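Nitrogenase molybdenum-iron protein alpha chain (Clostridium pasteurianum, PDB 5VPW) forms, with the beta chain, the molybdenum-iron component of nitrogenase, which carries the iron-molybdenum cofactor and catalyses the reduction of dinitrogen to ammonia. Local coordinates at residues T338-V343 with E454-D459; S362-F367 with G437-D442. All coordinates share one frame; numbering follows the deposited sequence.

Contact 1 of 2, residues T338-V343 with E454-D459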
ATOM      1  N   THR A 338     -32.766 -10.020  16.826  1.00 19.96           N
ATOM      2  CA  THR A 338     -33.012  -9.134  17.958  1.00 16.91           C
ATOM      3  C   THR A 338     -31.819  -8.204  18.119  1.00 17.74           C
ATOM      4  O   THR A 338     -30.687  -8.555  17.767  1.00 17.73           O
ATOM      5  CB  THR A 338     -33.176  -9.934  19.290  1.00 22.22           C
ATOM      6  OG1 THR A 338     -31.986 -10.674  19.519  1.00 22.15           O
ATOM      7  CG2 THR A 338     -34.406 -10.940  19.241  1.00 23.92           C
ATOM      8  N   ALA A 339     -32.102  -7.046  18.684  1.00 18.61           N
ATOM      9  CA  ALA A 339     -31.106  -5.994  18.896  1.00 19.68           C
ATOM     10  C   ALA A 339     -31.272  -5.310  20.235  1.00 20.59           C
ATOM     11  O   ALA A 339     -32.367  -5.311  20.833  1.00 21.18           O
ATOM     12  CB  ALA A 339     -31.275  -4.930  17.808  1.00 17.95           C
ATOM     13  N   CYS A 340     -30.169  -4.688  20.656  1.00 20.03           N
ATOM     14  CA  CYS A 340     -30.161  -3.671  21.668  1.00 21.87           C
ATOM     15  C   CYS A 340     -29.426  -2.478  21.064  1.00 20.01           C
ATOM     16  O   CYS A 340     -28.654  -2.637  20.104  1.00 20.59           O
ATOM     17  CB  CYS A 340     -29.403  -4.131  22.906  1.00 21.90           C
ATOM     18  SG  CYS A 340     -30.112  -5.616  23.636  1.00 25.67           S
ATOM     19  N   LEU A 341     -29.677  -1.306  21.626  1.00 20.30           N
ATOM     20  CA  LEU A 341     -29.029  -0.097  21.177  1.00 22.86           C
ATOM     21  C   LEU A 341     -28.593   0.754  22.352  1.00 24.03           C
ATOM     22  O   LEU A 341     -29.218   0.733  23.401  1.00 27.23           O
ATOM     23  CB  LEU A 341     -29.891   0.816  20.322  1.00 25.39           C
ATOM     24  CG  LEU A 341     -31.275   0.606  19.812  1.00 35.93           C
ATOM     25  CD1 LEU A 341     -32.186   0.230  20.958  1.00 38.42           C
ATOM     26  CD2 LEU A 341     -31.697   1.922  19.155  1.00 31.49           C
ATOM     27  N   TYR A 342     -27.546   1.535  22.116  1.00 19.64           N
ATOM     28  CA  TYR A 342     -26.947   2.423  23.127  1.00 19.38           C
ATOM     29  C   TYR A 342     -26.640   3.743  22.416  1.00 20.06           C
ATOM     30  O   TYR A 342     -25.789   3.796  21.539  1.00 18.43           O
ATOM     31  CB  TYR A 342     -25.685   1.758  23.639  1.00 18.77           C
ATOM     32  CG  TYR A 342     -24.908   2.426  24.792  1.00 23.23           C
ATOM     33  CD1 TYR A 342     -25.416   3.485  25.521  1.00 23.76           C
ATOM     34  CD2 TYR A 342     -23.657   1.922  25.162  1.00 28.59           C
ATOM     35  CE1 TYR A 342     -24.688   4.042  26.586  1.00 22.79           C
ATOM     36  CE2 TYR A 342     -22.918   2.459  26.217  1.00 26.99           C
ATOM     37  CZ  TYR A 342     -23.441   3.508  26.929  1.00 26.22           C
ATOM     38  OH  TYR A 342     -22.716   4.003  27.988  1.00 30.24           O
ATOM     39  N   VAL A 343     -27.355   4.792  22.789  1.00 17.37           N
ATOM     40  CA  VAL A 343     -27.188   6.117  22.188  1.00 17.55           C
ATOM     41  C   VAL A 343     -26.705   7.127  23.208  1.00 18.68           C
ATOM     42  O   VAL A 343     -26.584   6.808  24.402  1.00 19.72           O
ATOM     43  CB  VAL A 343     -28.535   6.632  21.636  1.00 22.00           C
ATOM     44  CG1 VAL A 343     -29.050   5.690  20.530  1.00 26.45           C
ATOM     45  CG2 VAL A 343     -29.589   6.775  22.747  1.00 23.69           C
ATOM     46  N   GLU A 454     -24.865 -11.149  27.869  1.00 21.68           N
ATOM     47  CA  GLU A 454     -24.813 -12.537  28.344  1.00 27.18           C
ATOM     48  C   GLU A 454     -26.211 -13.139  28.541  1.00 25.43           C
ATOM     49  O   GLU A 454     -26.405 -14.317  28.279  1.00 26.94           O
ATOM     50  CB  GLU A 454     -23.985 -12.597  29.629  1.00 32.95           C
ATOM     51  CG  GLU A 454     -24.357 -13.706  30.619  1.00 49.83           C
ATOM     52  CD  GLU A 454     -23.842 -13.426  32.042  1.00 70.28           C
ATOM     53  OE1 GLU A 454     -23.089 -14.278  32.572  1.00 72.92           O
ATOM     54  OE2 GLU A 454     -24.171 -12.352  32.636  1.00 57.40           O
ATOM     55  N   LYS A 455     -27.179 -12.340  28.996  1.00 25.22           N
ATOM     56  CA  LYS A 455     -28.508 -12.838  29.328  1.00 25.77           C
ATOM     57  C   LYS A 455     -29.480 -12.810  28.168  1.00 28.30           C
ATOM     58  O   LYS A 455     -30.350 -13.678  28.060  1.00 26.60           O
ATOM     59  CB  LYS A 455     -29.130 -12.022  30.467  1.00 25.81           C
ATOM     60  CG  LYS A 455     -28.363 -12.048  31.783  1.00 30.13           C
ATOM     61  CD  LYS A 455     -28.328 -13.434  32.388  1.00 32.11           C
ATOM     62  CE  LYS A 455     -27.650 -13.401  33.752  1.00 38.25           C
ATOM     63  NZ  LYS A 455     -27.257 -14.766  34.197  1.00 38.96           N
ATOM     64  N   LEU A 456     -29.415 -11.780  27.338  1.00 24.81           N
ATOM     65  CA  LEU A 456     -30.335 -11.701  26.195  1.00 26.80           C
ATOM     66  C   LEU A 456     -29.780 -12.283  24.896  1.00 25.38           C
ATOM     67  O   LEU A 456     -30.554 -12.665  24.005  1.00 23.45           O
ATOM     68  CB  LEU A 456     -30.817 -10.270  25.964  1.00 24.64           C
ATOM     69  CG  LEU A 456     -31.559  -9.603  27.111  1.00 28.68           C
ATOM     70  CD1 LEU A 456     -32.112  -8.264  26.618  1.00 29.31           C
ATOM     71  CD2 LEU A 456     -32.685 -10.483  27.656  1.00 30.52           C
ATOM     72  N   LYS A 457     -28.459 -12.362  24.780  1.00 24.07           N
ATOM     73  CA  LYS A 457     -27.811 -12.868  23.564  1.00 24.90           C
ATOM     74  C   LYS A 457     -28.399 -12.217  22.304  1.00 22.50           C
ATOM     75  O   LYS A 457     -28.927 -12.900  21.423  1.00 24.26           O
ATOM     76  CB  LYS A 457     -27.922 -14.398  23.478  1.00 27.84           C
ATOM     77  CG  LYS A 457     -27.110 -15.121  24.537  1.00 34.87           C
ATOM     78  CD  LYS A 457     -27.089 -16.625  24.306  1.00 41.75           C
ATOM     79  CE  LYS A 457     -26.871 -17.410  25.599  1.00 44.71           C
ATOM     80  NZ  LYS A 457     -25.829 -16.830  26.491  1.00 44.03           N
ATOM     81  N   PRO A 458     -28.319 -10.889  22.205  1.00 20.56           N
ATOM     82  CA  PRO A 458     -28.930 -10.284  21.032  1.00 18.69           C
ATOM     83  C   PRO A 458     -28.112 -10.588  19.790  1.00 20.02           C
ATOM     84  O   PRO A 458     -26.918 -10.894  19.887  1.00 21.31           O
ATOM     85  CB  PRO A 458     -28.910  -8.782  21.353  1.00 20.84           C
ATOM     86  CG  PRO A 458     -27.714  -8.629  22.231  1.00 20.32           C
ATOM     87  CD  PRO A 458     -27.700  -9.884  23.083  1.00 21.69           C
ATOM     88  N   ASP A 459     -28.738 -10.538  18.619  1.00 19.98           N
ATOM     89  CA  ASP A 459     -27.971 -10.773  17.378  1.00 21.69           C
ATOM     90  C   ASP A 459     -27.095  -9.558  17.063  1.00 22.01           C
ATOM     91  O   ASP A 459     -26.085  -9.682  16.401  1.00 25.74           O
ATOM     92  CB  ASP A 459     -28.903 -11.025  16.223  1.00 22.71           C
ATOM     93  CG  ASP A 459     -29.679 -12.299  16.376  1.00 26.15           C
ATOM     94  OD1 ASP A 459     -29.074 -13.344  16.157  1.00 32.45           O
ATOM     95  OD2 ASP A 459     -30.881 -12.270  16.696  1.00 27.86           O
TER
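Thr338 and Asp459 grip each other where strand 338-343 begins and the turn after helix 446-456 leads into strand 460-462. In Asp459, chi1 of -66° places the carboxylate carbon beside the residue's own backbone N, anti to its carbonyl carbon, and OD2 comes to 2.9 Å from the backbone N of Thr338; that N-H meets the anti lone pair, the one facing away from OD1. In return, the backbone N of Asp459 makes two weak bonds to Thr338, reaching O at 2.9 Å and OG1 at 3.4 Å. With chi1 at 59°, OG1 sits between the backbone N and the carbonyl carbon, which turns it toward the N-H of Asp459; the two side chains cross at about a right angle.

Beside these bonds, SG of Cys340 lies 4.1 Å from both CB and CG of Pro458, touching one side of the pyrrolidine ring, while CD1 of Leu456 approaches the same sulfur more loosely, at 4.5 Å. Lys457, the first residue past the helix, has positive phi and turns the chain toward the strand; its NZ returns to O of Glu454 at 3.1 Å. Asp459 thus both accepts and donates, holding the strand's first residue by one firm bond and two weak ones.

Contact 2 of 2, residues S362-F367 with G437-D442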
ATOM      1  N   SER A 362     -36.284  -4.823  19.186  1.00 22.05           N
ATOM      2  CA  SER A 362     -35.302  -4.168  20.073  1.00 21.36           C
ATOM      3  C   SER A 362     -35.689  -4.385  21.521  1.00 24.03           C
ATOM      4  O   SER A 362     -36.809  -4.034  21.924  1.00 25.33           O
ATOM      5  CB  SER A 362     -35.262  -2.678  19.774  1.00 19.22           C
ATOM      6  OG  SER A 362     -34.764  -2.455  18.479  1.00 23.41           O
ATOM      7  N   LEU A 363     -34.785  -4.970  22.299  1.00 23.46           N
ATOM      8  CA  LEU A 363     -35.087  -5.384  23.665  1.00 24.26           C
ATOM      9  C   LEU A 363     -34.644  -4.377  24.744  1.00 25.37           C
ATOM     10  O   LEU A 363     -35.347  -4.177  25.744  1.00 20.92           O
ATOM     11  CB  LEU A 363     -34.443  -6.745  23.923  1.00 29.17           C
ATOM     12  CG  LEU A 363     -34.727  -7.831  22.865  1.00 32.20           C
ATOM     13  CD1 LEU A 363     -33.888  -9.063  23.187  1.00 29.48           C
ATOM     14  CD2 LEU A 363     -36.225  -8.137  22.776  1.00 39.80           C
ATOM     15  N   VAL A 364     -33.474  -3.764  24.567  1.00 20.62           N
ATOM     16  CA  VAL A 364     -32.929  -2.869  25.595  1.00 22.03           C
ATOM     17  C   VAL A 364     -32.410  -1.621  24.897  1.00 23.36           C
ATOM     18  O   VAL A 364     -31.699  -1.724  23.871  1.00 20.84           O
ATOM     19  CB  VAL A 364     -31.739  -3.486  26.372  1.00 25.52           C
ATOM     20  CG1 VAL A 364     -31.171  -2.465  27.355  1.00 31.15           C
ATOM     21  CG2 VAL A 364     -32.141  -4.752  27.118  1.00 28.85           C
ATOM     22  N   ALA A 365     -32.801  -0.466  25.415  1.00 21.56           N
ATOM     23  CA  ALA A 365     -32.258   0.815  24.952  1.00 21.66           C
ATOM     24  C   ALA A 365     -31.435   1.462  26.078  1.00 23.33           C
ATOM     25  O   ALA A 365     -31.965   1.791  27.138  1.00 22.75           O
ATOM     26  CB  ALA A 365     -33.372   1.734  24.473  1.00 24.54           C
ATOM     27  N   GLY A 366     -30.126   1.548  25.882  1.00 19.84           N
ATOM     28  CA  GLY A 366     -29.243   2.265  26.818  1.00 21.45           C
ATOM     29  C   GLY A 366     -28.994   3.687  26.379  1.00 22.19           C
ATOM     30  O   GLY A 366     -29.149   4.025  25.177  1.00 19.90           O
ATOM     31  N   PHE A 367     -28.663   4.532  27.353  1.00 19.62           N
ATOM     32  CA  PHE A 367     -28.431   5.950  27.118  1.00 20.60           C
ATOM     33  C   PHE A 367     -27.227   6.448  27.923  1.00 23.85           C
ATOM     34  O   PHE A 367     -26.930   5.949  29.021  1.00 22.89           O
ATOM     35  CB  PHE A 367     -29.626   6.776  27.537  1.00 22.35           C
ATOM     36  CG  PHE A 367     -30.865   6.475  26.781  1.00 23.39           C
ATOM     37  CD1 PHE A 367     -31.614   5.354  27.089  1.00 27.98           C
ATOM     38  CD2 PHE A 367     -31.285   7.309  25.757  1.00 25.20           C
ATOM     39  CE1 PHE A 367     -32.758   5.060  26.387  1.00 27.25           C
ATOM     40  CE2 PHE A 367     -32.446   7.022  25.060  1.00 29.68           C
ATOM     41  CZ  PHE A 367     -33.162   5.893  25.365  1.00 28.79           C
ATOM     42  N   GLY A 437     -42.675  -3.719  27.449  1.00 31.38           N
ATOM     43  CA  GLY A 437     -41.593  -4.682  27.687  1.00 30.66           C
ATOM     44  C   GLY A 437     -40.205  -4.088  27.401  1.00 28.23           C
ATOM     45  O   GLY A 437     -39.198  -4.707  27.677  1.00 28.15           O
ATOM     46  N   THR A 438     -40.144  -2.896  26.820  1.00 28.85           N
ATOM     47  CA  THR A 438     -38.840  -2.307  26.544  1.00 28.38           C
ATOM     48  C   THR A 438     -38.168  -1.938  27.865  1.00 23.64           C
ATOM     49  O   THR A 438     -38.768  -1.303  28.743  1.00 24.58           O
ATOM     50  CB  THR A 438     -38.871  -1.035  25.662  1.00 33.38           C
ATOM     51  OG1 THR A 438     -39.539  -1.289  24.413  1.00 26.03           O
ATOM     52  CG2 THR A 438     -37.426  -0.580  25.364  1.00 27.04           C
ATOM     53  N   ILE A 439     -36.926  -2.353  27.997  1.00 21.61           N
ATOM     54  CA  ILE A 439     -36.112  -2.013  29.154  1.00 26.09           C
ATOM     55  C   ILE A 439     -35.186  -0.848  28.792  1.00 25.56           C
ATOM     56  O   ILE A 439     -34.470  -0.914  27.784  1.00 24.17           O
ATOM     57  CB  ILE A 439     -35.271  -3.230  29.566  1.00 26.49           C
ATOM     58  CG1 ILE A 439     -36.181  -4.403  29.967  1.00 31.61           C
ATOM     59  CG2 ILE A 439     -34.319  -2.909  30.719  1.00 23.70           C
ATOM     60  CD1 ILE A 439     -35.494  -5.752  29.918  1.00 30.78           C
ATOM     61  N   LEU A 440     -35.171   0.196  29.609  1.00 24.04           N
ATOM     62  CA  LEU A 440     -34.331   1.375  29.370  1.00 27.81           C
ATOM     63  C   LEU A 440     -33.296   1.515  30.496  1.00 28.38           C
ATOM     64  O   LEU A 440     -33.624   1.337  31.688  1.00 27.23           O
ATOM     65  CB  LEU A 440     -35.198   2.642  29.294  1.00 25.10           C
ATOM     66  CG  LEU A 440     -36.204   2.718  28.143  1.00 33.09           C
ATOM     67  CD1 LEU A 440     -37.581   2.197  28.548  1.00 31.89           C
ATOM     68  CD2 LEU A 440     -36.327   4.143  27.632  1.00 34.52           C
ATOM     69  N   ILE A 441     -32.047   1.794  30.127  1.00 18.14           N
ATOM     70  CA  ILE A 441     -30.976   1.964  31.096  1.00 19.35           C
ATOM     71  C   ILE A 441     -30.363   3.333  30.877  1.00 19.29           C
ATOM     72  O   ILE A 441     -29.795   3.616  29.814  1.00 22.14           O
ATOM     73  CB  ILE A 441     -29.882   0.881  30.968  1.00 21.22           C
ATOM     74  CG1 ILE A 441     -30.506  -0.528  31.091  1.00 21.57           C
ATOM     75  CG2 ILE A 441     -28.791   1.076  32.020  1.00 21.31           C
ATOM     76  CD1 ILE A 441     -29.515  -1.656  30.872  1.00 23.13           C
ATOM     77  N   ASP A 442     -30.521   4.200  31.862  1.00 19.35           N
ATOM     78  CA  ASP A 442     -29.857   5.510  31.885  1.00 22.17           C
ATOM     79  C   ASP A 442     -28.435   5.401  32.448  1.00 22.83           C
ATOM     80  O   ASP A 442     -28.186   4.668  33.434  1.00 21.28           O
ATOM     81  CB  ASP A 442     -30.687   6.524  32.686  1.00 21.97           C
ATOM     82  CG  ASP A 442     -29.993   7.853  32.831  1.00 23.61           C
ATOM     83  OD1 ASP A 442     -29.974   8.623  31.855  1.00 26.24           O
ATOM     84  OD2 ASP A 442     -29.482   8.145  33.931  1.00 20.48           O
TER
HETATM   85  O   HOH W   1     -37.308  -5.934  26.414  1.00 23.18           O
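Two neighbouring parallel strands, 362-367 and 439-442, meet here inside the mixed sheet of an alpha/beta domain of the nitrogenase component 1 fold. Helix 446-456 packs against the face bearing Val364 and Ile441, whereas Ala365, Leu440 and Phe367 point to the opposite face. The strands run 17° from exactly parallel, with Val364 level with Ile439 and Ala365 with Leu440.

The hydrogen-bond ladder starts weakly, with Ile439 N 3.3 Å from Leu363 O, and then tightens. Ala365 N reaches Ile439 O at 2.9 Å, its own O accepts from Ile441 N, and Ile441 O takes the N-H of Phe367. The CA of Gly366 also approaches Ile441 O, at 3.3 Å, so this carbonyl is met by both an N-H and a CA-H. At the Leu363 end of the ladder one water donates to Leu363 O and to Gly437 O, bridging the strand to the turn before its partner.

On the helix-facing side, Val364 turns CG1 anti to its backbone N (chi1 176°), and that methyl meets CD1 of Ile441 at 4.0 Å, the two side chains slanting across one another. Opposite, Phe367 and Leu440 lie side by side and point the same way. The Phe367 ring also stacks edge-to-face with Tyr375, whose OH binds OD1 of Asp442; His24 takes OD2, so both carboxylate oxygens of this buried aspartate are satisfied. The side chain of Phe367 is about 7 Å from the iron-sulfur-molybdenum cluster. Its CE1 sits 3.9 Å from CD2 of Leu440, while Ile441 O lies at the ring's edge, in plane, 3.7 Å from CD1.

Both contacts reach the same sheet, in which strands 338-343 and 361-367 are direct neighbours, and their centres lie about 9 Å apart. Probable hydrogen bonds join them: Ala339 O to Leu363 N and Leu341 O to Gly366 N, each 2.8 Å. Packing adds to this where CG2 of Val343 meets CD2 of Phe367 at 3.5 Å. Both segments of contact 2 fall in the chain between the two segments of contact 1, and strand 439-442 is followed by helix 446-456, whose end supplies Leu456 to contact 1 and to Val364 of contact 2. Contact 2 approaches the cofactor, with the side chain of Phe367 about 10 Å from those of the cofactor ligands Cys262 and His482; contact 1 lies away from the cluster sites.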